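Local coordinates for putative tetrapyrrole (Corrin/porphyrin) methylase (Bacteroides fragilis, PDB 3FFY), which is the C-terminal part of an RsmI-family protein that probably 2'-O-methylates a cytidine ribose of 16S rRNA with S-adenosylmethionine, at residues Leu15-Leu26 with Leu39-Glu50. Numbering follows the deposited sequence. Where two conformers were deposited one is given.
Sequences LPNEKFCFEGFL and LVDEHRTMVFYE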
loop_
_atom_site.group_PDB
_atom_site.type_symbol
_atom_site.label_atom_id
_atom_site.label_comp_id
_atom_site.label_asym_id
_atom_site.label_seq_id
_atom_site.Cartn_x
_atom_site.Cartn_y
_atom_site.Cartn_z
ATOM N N LEU A 15 -8.886 -1.662 1.466
ATOM C CA LEU A 15 -10.336 -1.480 1.696
ATOM C C LEU A 15 -11.095 -1.884 0.419
ATOM O O LEU A 15 -10.501 -1.978 -0.652
ATOM C CB LEU A 15 -10.663 -0.029 2.133
ATOM C CG LEU A 15 -10.143 0.444 3.500
ATOM C CD1 LEU A 15 -10.387 1.959 3.703
ATOM C CD2 LEU A 15 -10.778 -0.375 4.600
ATOM N N PRO A 16 -12.397 -2.172 0.536
ATOM C CA PRO A 16 -13.122 -2.549 -0.705
ATOM C C PRO A 16 -12.991 -1.410 -1.729
ATOM O O PRO A 16 -13.138 -0.219 -1.377
ATOM C CB PRO A 16 -14.581 -2.747 -0.247
ATOM C CG PRO A 16 -14.534 -2.801 1.276
ATOM C CD PRO A 16 -13.293 -2.031 1.700
ATOM N N ASN A 17 -12.635 -1.755 -2.954
ATOM C CA ASN A 17 -12.177 -0.720 -3.885
ATOM C C ASN A 17 -12.717 -0.843 -5.270
ATOM O O ASN A 17 -12.271 -0.133 -6.177
ATOM C CB ASN A 17 -10.643 -0.704 -3.959
ATOM C CG ASN A 17 -10.058 -2.046 -4.368
ATOM O OD1 ASN A 17 -10.734 -2.876 -5.016
ATOM N ND2 ASN A 17 -8.806 -2.285 -3.959
ATOM N N GLU A 18 -13.666 -1.738 -5.445
ATOM C CA GLU A 18 -14.248 -1.895 -6.737
ATOM C C GLU A 18 -15.479 -0.996 -6.814
ATOM O O GLU A 18 -15.747 -0.422 -7.885
ATOM C CB GLU A 18 -14.543 -3.364 -7.013
ATOM C CG GLU A 18 -13.252 -4.237 -6.977
ATOM C CD GLU A 18 -13.528 -5.733 -7.181
ATOM O OE1 GLU A 18 -14.625 -6.092 -7.682
ATOM O OE2 GLU A 18 -12.638 -6.544 -6.827
ATOM N N LYS A 19 -16.195 -0.853 -5.690
ATOM C CA LYS A 19 -17.249 0.145 -5.561
ATOM C C LYS A 19 -16.768 1.239 -4.633
ATOM O O LYS A 19 -16.396 0.972 -3.473
ATOM C CB LYS A 19 -18.540 -0.446 -5.029
ATOM C CG LYS A 19 -19.191 -1.453 -5.967
ATOM C CD LYS A 19 -20.688 -1.203 -6.067
ATOM C CE LYS A 19 -21.010 -0.099 -7.104
ATOM N NZ LYS A 19 -20.923 -0.608 -8.528
ATOM N N PHE A 20 -16.756 2.469 -5.151
ATOM C CA PHE A 20 -16.225 3.592 -4.389
ATOM C C PHE A 20 -16.770 4.913 -4.885
ATOM O O PHE A 20 -17.216 5.030 -6.044
ATOM C CB PHE A 20 -14.691 3.599 -4.368
ATOM C CG PHE A 20 -14.038 3.915 -5.688
ATOM C CD1 PHE A 20 -13.779 5.228 -6.063
ATOM C CD2 PHE A 20 -13.675 2.906 -6.546
ATOM C CE1 PHE A 20 -13.185 5.528 -7.286
ATOM C CE2 PHE A 20 -13.107 3.190 -7.771
ATOM C CZ PHE A 20 -12.868 4.501 -8.160
ATOM N N CYS A 21 -16.733 5.884 -3.980
ATOM C CA CYS A 21 -17.186 7.224 -4.230
ATOM C C CYS A 21 -16.022 8.179 -4.229
ATOM O O CYS A 21 -15.435 8.457 -3.178
ATOM C CB CYS A 21 -18.151 7.632 -3.138
ATOM S SG CYS A 21 -19.589 6.568 -3.120
ATOM N N PHE A 22 -15.686 8.693 -5.403
ATOM C CA PHE A 22 -14.712 9.757 -5.450
ATOM C C PHE A 22 -15.426 10.997 -4.946
ATOM O O PHE A 22 -16.423 11.404 -5.522
ATOM C CB PHE A 22 -14.150 9.979 -6.855
ATOM C CG PHE A 22 -13.191 11.117 -6.911
ATOM C CD1 PHE A 22 -11.902 10.964 -6.409
ATOM C CD2 PHE A 22 -13.596 12.376 -7.350
ATOM C CE1 PHE A 22 -10.993 12.052 -6.404
ATOM C CE2 PHE A 22 -12.709 13.447 -7.365
ATOM C CZ PHE A 22 -11.404 13.278 -6.877
ATOM N N GLU A 23 -14.920 11.575 -3.855
ATOM C CA GLU A 23 -15.507 12.801 -3.297
ATOM C C GLU A 23 -14.650 14.051 -3.559
ATOM O O GLU A 23 -15.146 15.174 -3.526
ATOM C CB GLU A 23 -15.696 12.637 -1.795
ATOM C CG GLU A 23 -16.425 11.376 -1.361
ATOM C CD GLU A 23 -17.914 11.387 -1.653
ATOM O OE1 GLU A 23 -18.507 12.442 -1.985
ATOM O OE2 GLU A 23 -18.501 10.310 -1.520
ATOM N N GLY A 24 -13.362 13.869 -3.843
ATOM C CA GLY A 24 -12.470 15.006 -4.134
ATOM C C GLY A 24 -12.092 15.736 -2.857
ATOM O O GLY A 24 -11.777 15.124 -1.860
ATOM N N PHE A 25 -12.161 17.054 -2.891
ATOM C CA PHE A 25 -11.817 17.895 -1.766
ATOM C C PHE A 25 -13.077 18.252 -1.037
ATOM O O PHE A 25 -14.076 18.611 -1.661
ATOM C CB PHE A 25 -11.201 19.179 -2.290
ATOM C CG PHE A 25 -9.863 18.966 -2.929
ATOM C CD1 PHE A 25 -8.702 18.929 -2.138
ATOM C CD2 PHE A 25 -9.750 18.786 -4.290
ATOM C CE1 PHE A 25 -7.463 18.728 -2.711
ATOM C CE2 PHE A 25 -8.508 18.590 -4.872
ATOM C CZ PHE A 25 -7.366 18.550 -4.073
ATOM N N LEU A 26 -13.043 18.169 0.279
ATOM C CA LEU A 26 -14.128 18.692 1.105
ATOM C C LEU A 26 -14.227 20.194 0.975
ATOM O O LEU A 26 -13.224 20.906 0.763
ATOM C CB LEU A 26 -13.871 18.385 2.559
ATOM C CG LEU A 26 -14.252 17.028 3.103
ATOM C CD1 LEU A 26 -13.442 16.879 4.401
ATOM C CD2 LEU A 26 -15.751 17.005 3.421
ATOM N N LEU A 39 -22.566 12.109 4.198
ATOM C CA LEU A 39 -21.851 10.840 3.935
ATOM C C LEU A 39 -22.008 9.778 5.032
ATOM O O LEU A 39 -21.481 8.642 4.923
ATOM C CB LEU A 39 -20.383 11.122 3.703
ATOM C CG LEU A 39 -20.111 11.883 2.424
ATOM C CD1 LEU A 39 -18.646 12.325 2.468
ATOM C CD2 LEU A 39 -20.458 11.037 1.156
ATOM N N VAL A 40 -22.756 10.147 6.070
ATOM C CA VAL A 40 -22.863 9.329 7.289
ATOM C C VAL A 40 -23.396 7.897 7.070
ATOM O O VAL A 40 -22.931 6.980 7.749
ATOM C CB VAL A 40 -23.624 10.106 8.389
ATOM C CG1 VAL A 40 -24.282 9.161 9.355
ATOM C CG2 VAL A 40 -22.637 11.063 9.086
ATOM N N ASP A 41 -24.297 7.707 6.096
ATOM C CA ASP A 41 -24.906 6.402 5.805
ATOM C C ASP A 41 -24.325 5.741 4.536
ATOM O O ASP A 41 -24.878 4.776 4.015
ATOM C CB ASP A 41 -26.443 6.558 5.716
ATOM C CG ASP A 41 -26.881 8.025 5.543
ATOM O OD1 ASP A 41 -27.988 8.384 6.013
ATOM O OD2 ASP A 41 -26.103 8.816 4.936
ATOM N N GLU A 42 -23.193 6.254 4.055
ATOM C CA GLU A 42 -22.570 5.745 2.838
ATOM C C GLU A 42 -21.917 4.409 3.142
ATOM O O GLU A 42 -21.041 4.341 4.005
ATOM C CB GLU A 42 -21.537 6.760 2.331
ATOM C CG GLU A 42 -20.859 6.406 1.003
ATOM C CD GLU A 42 -21.848 5.966 -0.090
ATOM O OE1 GLU A 42 -22.672 6.785 -0.562
ATOM O OE2 GLU A 42 -21.782 4.786 -0.483
ATOM N N HIS A 43 -22.340 3.354 2.450
ATOM C CA HIS A 43 -21.755 2.031 2.654
ATOM C C HIS A 43 -20.520 1.760 1.774
ATOM O O HIS A 43 -19.779 0.826 2.031
ATOM C CB HIS A 43 -22.794 0.927 2.447
ATOM C CG HIS A 43 -23.912 0.932 3.460
ATOM N ND1 HIS A 43 -24.764 2.010 3.643
ATOM C CD2 HIS A 43 -24.343 -0.029 4.319
ATOM C CE1 HIS A 43 -25.661 1.716 4.573
ATOM N NE2 HIS A 43 -25.430 0.485 5.000
ATOM N N ARG A 44 -20.299 2.560 0.730
ATOM C CA ARG A 44 -19.145 2.372 -0.166
ATOM C C ARG A 44 -17.919 3.097 0.407
ATOM O O ARG A 44 -18.060 4.078 1.102
ATOM C CB ARG A 44 -19.427 2.907 -1.585
ATOM C CG ARG A 44 -20.612 2.259 -2.358
ATOM C CD ARG A 44 -21.106 3.238 -3.450
ATOM N NE ARG A 44 -22.219 2.770 -4.300
ATOM C CZ ARG A 44 -22.190 2.791 -5.621
ATOM N NH1 ARG A 44 -21.119 3.256 -6.244
ATOM N NH2 ARG A 44 -23.226 2.346 -6.316
ATOM N N THR A 45 -16.723 2.591 0.076
ATOM C CA THR A 45 -15.456 3.293 0.307
ATOM C C THR A 45 -15.553 4.683 -0.323
ATOM O O THR A 45 -16.107 4.840 -1.383
ATOM C CB THR A 45 -14.300 2.524 -0.331
ATOM O OG1 THR A 45 -14.255 1.221 0.261
ATOM C CG2 THR A 45 -12.960 3.241 -0.133
HETATM N N MSE A 46 -15.026 5.683 0.363
HETATM C CA MSE A 46 -15.033 7.064 -0.090
HETATM C C MSE A 46 -13.604 7.457 -0.318
HETATM O O MSE A 46 -12.721 7.063 0.453
HETATM C CB MSE A 46 -15.656 7.939 0.975
HETATM C CG MSE A 46 -17.154 7.682 1.030
HETATM SE SE MSE A 46 -17.920 8.200 2.649
HETATM C CE MSE A 46 -17.234 6.708 3.730
ATOM N N VAL A 47 -13.373 8.243 -1.358
ATOM C CA VAL A 47 -12.028 8.715 -1.646
ATOM C C VAL A 47 -12.047 10.225 -1.696
ATOM O O VAL A 47 -12.900 10.841 -2.381
ATOM C CB VAL A 47 -11.485 8.170 -2.995
ATOM C CG1 VAL A 47 -10.046 8.739 -3.240
ATOM C CG2 VAL A 47 -11.559 6.615 -2.994
ATOM N N PHE A 48 -11.129 10.809 -0.932
ATOM C CA PHE A 48 -10.970 12.269 -0.829
ATOM C C PHE A 48 -9.505 12.632 -1.086
ATOM O O PHE A 48 -8.602 11.830 -0.831
ATOM C CB PHE A 48 -11.262 12.757 0.593
ATOM C CG PHE A 48 -12.600 12.320 1.155
ATOM C CD1 PHE A 48 -13.706 13.155 1.077
ATOM C CD2 PHE A 48 -12.713 11.110 1.811
ATOM C CE1 PHE A 48 -14.929 12.748 1.624
ATOM C CE2 PHE A 48 -13.918 10.692 2.356
ATOM C CZ PHE A 48 -15.026 11.508 2.257
ATOM N N TYR A 49 -9.297 13.868 -1.540
ATOM C CA TYR A 49 -7.975 14.519 -1.610
ATOM C C TYR A 49 -7.909 15.562 -0.524
ATOM O O TYR A 49 -8.922 16.213 -0.213
ATOM C CB TYR A 49 -7.764 15.199 -2.966
ATOM C CG TYR A 49 -7.547 14.267 -4.137
ATOM C CD1 TYR A 49 -6.898 13.070 -3.988
ATOM C CD2 TYR A 49 -7.962 14.615 -5.406
ATOM C CE1 TYR A 49 -6.663 12.247 -5.080
ATOM C CE2 TYR A 49 -7.715 13.799 -6.493
ATOM C CZ TYR A 49 -7.071 12.612 -6.303
ATOM O OH TYR A 49 -6.812 11.774 -7.356
ATOM N N GLU A 50 -6.724 15.718 0.057
ATOM C CA GLU A 50 -6.540 16.675 1.126
ATOM C C GLU A 50 -5.117 17.245 1.116
ATOM O O GLU A 50 -4.166 16.615 0.610
ATOM C CB GLU A 50 -6.842 16.006 2.465
ATOM C CG GLU A 50 -6.984 16.946 3.648
ATOM C CD GLU A 50 -7.971 18.057 3.359
ATOM O OE1 GLU A 50 -9.153 17.846 3.709
ATOM O OE2 GLU A 50 -7.566 19.077 2.719
#
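Cys21 bonds to both Thr45 and Val47 where strands 20-24 and 45-50 run parallel, their axes approaching to 4.6 Å at 22°. Cys21 N donates to Thr45 O (2.9 Å), and Cys21 O accepts from Val47 N. At Val47 O the register slips by one: Glu23 N binds it at 2.6 Å, Gly24 N adds a weak second bond, and Tyr49 N then reaches Gly24 O. This is a beta bulge, with Gly24 at positive phi. Thr45 also points its hydroxyl at Pro16 O, ahead of strand 20-24, though at a doubtfully short distance.

On the face carrying Phe20 and Val47, Phe20 CD1 meets Val47 CG2 at 4.0 Å. Phe22, its CG anti to the backbone N (chi1 177°), turns its CE1-CZ edge onto the face of the Tyr49 ring in an offset edge-to-face pair, planes at 73°. Phe25 completes the aromatic cluster by laying one ring face over Tyr49 CB, 3.7 Å from the ring centroid. The Tyr49 hydroxyl is held by Ala3 O and Phe6 N. Toward helices 32-38 and 55-66, Glu23 runs alongside Phe48, its CG over the ring face. A bend at chi2 swings the carboxylate away from Phe48; OE2 meets Leu39 CD2, coming from the opposite direction, and OE1 forms a salt bridge with Lys35. Cys21 SG touches both Arg44 CD and the Glu42 carboxylate, whose OE2 accepts from Arg44 N.

Helix 32-38 connects these strands in a beta-alpha-beta unit; strand 20-24 edges the chain's mixed sheet, part of the tetrapyrrole methylase fold.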